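Putative pyridoxamine 5-phosphate-dependent dehydrase, Wbdk (Escherichia coli, PDB 2GMS) removes the C3'-hydroxyl group from GDP-4-keto-6-deoxy-D-mannose by a combined transamination and deoxygenation, a step in the biosynthesis of L-colitose for the O-antigen. Local coordinates at residues I157-N162 / G179-F184. Numbering follows the deposited sequence.
Sequences ILLEDN and GLMGTF. With P0P ([4-(dihydroxymethyl)-5-hydroxy-6-methylpyridin-3-yl]methyl dihydrogen phosphate), chain D.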
ATOM      1  N   ILE A 157      -5.897  20.808 -13.994  1.00 23.14           N
ATOM      2  CA  ILE A 157      -5.152  20.489 -12.797  1.00 24.81           C
ATOM      3  C   ILE A 157      -3.731  20.083 -13.151  1.00 18.41           C
ATOM      4  O   ILE A 157      -3.502  19.234 -14.013  1.00 23.50           O
ATOM      5  CB  ILE A 157      -5.811  19.324 -12.072  1.00 31.31           C
ATOM      6  CG1 ILE A 157      -7.176  19.785 -11.583  1.00 34.16           C
ATOM      7  CG2 ILE A 157      -4.931  18.893 -10.890  1.00 27.61           C
ATOM      8  CD1 ILE A 157      -8.180  18.658 -11.487  1.00 30.30           C
ATOM      9  N   LEU A 158      -2.788  20.667 -12.451  1.00 20.72           N
ATOM     10  CA  LEU A 158      -1.413  20.327 -12.668  1.00 18.79           C
ATOM     11  C   LEU A 158      -0.962  19.461 -11.516  1.00 20.47           C
ATOM     12  O   LEU A 158      -1.161  19.824 -10.356  1.00 22.83           O
ATOM     13  CB  LEU A 158      -0.531  21.572 -12.662  1.00 20.38           C
ATOM     14  CG  LEU A 158       0.955  21.203 -12.776  1.00 31.22           C
ATOM     15  CD1 LEU A 158       1.253  20.617 -14.148  1.00 26.46           C
ATOM     16  CD2 LEU A 158       1.811  22.453 -12.596  1.00 30.42           C
ATOM     17  N   LEU A 159      -0.372  18.325 -11.845  1.00 21.63           N
ATOM     18  CA  LEU A 159       0.131  17.436 -10.826  1.00 25.41           C
ATOM     19  C   LEU A 159       1.600  17.159 -11.071  1.00 20.69           C
ATOM     20  O   LEU A 159       2.092  17.312 -12.195  1.00 20.65           O
ATOM     21  CB  LEU A 159      -0.644  16.115 -10.775  1.00 21.17           C
ATOM     22  CG  LEU A 159      -2.123  16.326 -10.501  1.00 22.03           C
ATOM     23  CD1 LEU A 159      -2.810  15.010 -10.790  1.00 19.02           C
ATOM     24  CD2 LEU A 159      -2.341  16.694  -9.023  1.00 19.59           C
ATOM     25  N   GLU A 160       2.288  16.726 -10.009  1.00 20.71           N
ATOM     26  CA  GLU A 160       3.693  16.383 -10.103  1.00 19.66           C
ATOM     27  C   GLU A 160       4.088  15.071  -9.449  1.00 15.94           C
ATOM     28  O   GLU A 160       3.818  14.825  -8.276  1.00 18.64           O
ATOM     29  CB  GLU A 160       4.615  17.423  -9.434  1.00 22.98           C
ATOM     30  CG  GLU A 160       4.735  18.792 -10.114  1.00 19.93           C
ATOM     31  CD  GLU A 160       5.657  19.676  -9.336  1.00 21.00           C
ATOM     32  OE1 GLU A 160       6.876  19.569  -9.419  1.00 23.56           O
ATOM     33  OE2 GLU A 160       5.036  20.513  -8.538  1.00 20.77           O
ATOM     34  N   ASP A 161       4.787  14.249 -10.217  1.00 15.59           N
ATOM     35  CA  ASP A 161       5.385  13.058  -9.668  1.00 17.94           C
ATOM     36  C   ASP A 161       6.836  13.532  -9.482  1.00 19.38           C
ATOM     37  O   ASP A 161       7.573  13.699 -10.462  1.00 21.98           O
ATOM     38  CB  ASP A 161       5.315  11.828 -10.594  1.00 13.55           C
ATOM     39  CG  ASP A 161       6.095  10.651 -10.072  1.00 26.99           C
ATOM     40  OD1 ASP A 161       7.050  10.770  -9.301  1.00 22.84           O
ATOM     41  OD2 ASP A 161       5.658   9.481 -10.527  1.00 26.14           O
ATOM     42  N   ASN A 162       7.215  13.820  -8.227  1.00 18.57           N
ATOM     43  CA  ASN A 162       8.549  14.314  -7.902  1.00 16.78           C
ATOM     44  C   ASN A 162       9.415  13.255  -7.207  1.00 16.38           C
ATOM     45  O   ASN A 162      10.339  13.592  -6.452  1.00 18.05           O
ATOM     46  CB  ASN A 162       8.475  15.577  -7.008  1.00 19.86           C
ATOM     47  CG  ASN A 162       9.731  16.423  -7.114  1.00 18.79           C
ATOM     48  OD1 ASN A 162      10.193  16.657  -8.230  1.00 23.03           O
ATOM     49  ND2 ASN A 162      10.286  16.866  -5.980  1.00 17.64           N
ATOM     50  N   GLY A 179       2.493  21.850  -8.500  1.00 31.28           N
ATOM     51  CA  GLY A 179       1.170  21.311  -8.766  1.00 32.23           C
ATOM     52  C   GLY A 179       0.226  21.276  -7.568  1.00 19.25           C
ATOM     53  O   GLY A 179       0.641  21.459  -6.421  1.00 36.21           O
ATOM     54  N   LEU A 180      -1.055  21.023  -7.845  1.00 23.02           N
ATOM     55  CA  LEU A 180      -2.028  20.935  -6.763  1.00 18.62           C
ATOM     56  C   LEU A 180      -1.479  19.975  -5.709  1.00 23.24           C
ATOM     57  O   LEU A 180      -1.636  20.183  -4.498  1.00 18.97           O
ATOM     58  CB  LEU A 180      -3.405  20.461  -7.270  1.00 23.43           C
ATOM     59  CG  LEU A 180      -4.461  20.201  -6.193  1.00 27.01           C
ATOM     60  CD1 LEU A 180      -4.876  21.506  -5.526  1.00 21.99           C
ATOM     61  CD2 LEU A 180      -5.672  19.561  -6.871  1.00 21.67           C
ATOM     62  N   MET A 181      -0.820  18.923  -6.179  1.00 26.46           N
ATOM     63  CA  MET A 181      -0.199  17.969  -5.299  1.00 20.68           C
ATOM     64  C   MET A 181       1.121  17.606  -5.941  1.00 25.29           C
ATOM     65  O   MET A 181       1.293  17.761  -7.156  1.00 24.16           O
ATOM     66  CB  MET A 181      -1.031  16.688  -5.150  1.00 18.18           C
ATOM     67  CG  MET A 181      -2.080  16.744  -4.054  1.00 19.17           C
ATOM     68  SD  MET A 181      -3.177  15.302  -4.016  1.00 25.09           S
ATOM     69  CE  MET A 181      -4.314  15.627  -5.389  1.00 18.74           C
ATOM     70  N   GLY A 182       2.030  17.122  -5.115  1.00 19.26           N
ATOM     71  CA  GLY A 182       3.318  16.661  -5.569  1.00 18.22           C
ATOM     72  C   GLY A 182       3.696  15.370  -4.827  1.00 21.17           C
ATOM     73  O   GLY A 182       3.470  15.265  -3.609  1.00 19.00           O
ATOM     74  N   THR A 183       4.284  14.379  -5.523  1.00 19.63           N
ATOM     75  CA  THR A 183       4.687  13.160  -4.817  1.00 22.38           C
ATOM     76  C   THR A 183       6.212  13.020  -4.733  1.00 15.79           C
ATOM     77  O   THR A 183       6.933  13.504  -5.614  1.00 18.72           O
ATOM     78  CB  THR A 183       4.049  11.868  -5.360  1.00 10.77           C
ATOM     79  OG1 THR A 183       4.498  11.750  -6.681  1.00 19.01           O
ATOM     80  CG2 THR A 183       2.513  11.918  -5.304  1.00 12.21           C
ATOM     81  N   PHE A 184       6.665  12.340  -3.675  1.00 16.64           N
ATOM     82  CA  PHE A 184       8.068  12.075  -3.381  1.00 22.82           C
ATOM     83  C   PHE A 184       8.253  10.627  -2.926  1.00 19.83           C
ATOM     84  O   PHE A 184       7.318   9.970  -2.448  1.00 18.87           O
ATOM     85  CB  PHE A 184       8.618  12.972  -2.244  1.00 13.13           C
ATOM     86  CG  PHE A 184       8.540  14.460  -2.487  1.00 16.52           C
ATOM     87  CD1 PHE A 184       7.315  15.133  -2.472  1.00 17.32           C
ATOM     88  CD2 PHE A 184       9.702  15.207  -2.687  1.00 22.54           C
ATOM     89  CE1 PHE A 184       7.226  16.509  -2.702  1.00 19.95           C
ATOM     90  CE2 PHE A 184       9.647  16.588  -2.898  1.00 26.78           C
ATOM     91  CZ  PHE A 184       8.405  17.228  -2.903  1.00 19.05           C
TER
HETATM   92  O3  P0P D 400      10.971   7.070 -10.229  1.00 21.71           O
HETATM   93  N1  P0P D 400       7.490   7.558  -9.707  1.00 20.16           N
HETATM   94  C2  P0P D 400       8.696   7.690 -10.225  1.00 20.97           C
HETATM   95  C2A P0P D 400       8.951   8.660 -11.352  1.00 17.81           C
HETATM   96  C3  P0P D 400       9.730   6.944  -9.731  1.00 23.36           C
HETATM   97  C4  P0P D 400       9.487   6.057  -8.685  1.00 25.28           C
HETATM   98  C4A P0P D 400      10.647   5.270  -8.121  1.00 37.67           C
HETATM   99  O4A P0P D 400      11.854   5.875  -8.513  1.00 33.07           O
HETATM  100  O4B P0P D 400      10.626   3.951  -8.577  1.00 49.92           O
HETATM  101  C5  P0P D 400       8.179   5.859  -8.184  1.00 16.83           C
HETATM  102  C6  P0P D 400       7.230   6.697  -8.714  1.00 16.60           C
HETATM  103  C5A P0P D 400       8.097   5.038  -7.099  1.00 21.29           C
HETATM  104  O4P P0P D 400       8.441   5.291  -5.813  1.00 26.52           O
HETATM  105  P   P0P D 400       8.527   3.968  -4.919  1.00 17.81           P
HETATM  106  O1P P0P D 400       9.607   3.143  -5.500  1.00 18.73           O
HETATM  107  O2P P0P D 400       8.953   4.494  -3.455  1.00 20.21           O
HETATM  108  O3P P0P D 400       7.142   3.151  -4.850  1.00 17.95           O
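E160 and T183 join two neighbouring parallel strands through their backbones: T183 N reaches E160 O at 2.8 Å, and E160 N gives a longer bond to M181 O. Upstream L180 N bonds to L158 O at 2.8 Å; at the far end N162 N to T183 O is weak.

E160 also bonds through its side chain. Extended beyond CG, it brings OE2 within 2.9 Å of G179 N on the anti side of the carboxylate, while OE1 takes N-H groups from G176 and N136. G179, with no side chain, brings its CA to 3.2 Å from L158 O.

On the opposite face D161 OD2 lies 2.8 Å from P0P N1, the carboxylate–pyridine pairing of fold-type I PLP enzymes, which probably favours a protonated ring nitrogen; T93 and N62 also hold OD2. T183 OG1, bonded to N62 OD1, packs on D161 CA (3.4 Å).

The apolar contact is L159 CD2 alongside M181 CB (4.1 Å). N162 CB sits over the centre of one F184 ring face, 4.3 Å above its plane; the amide, 88° to the ring, bonds through OD1 to N136 ND2.

In the central sheet, strand 129-135 flanks 157-161 and antiparallel strand 198-202 flanks 181-185, while helix 58-68 packs on L159, M181 and T183.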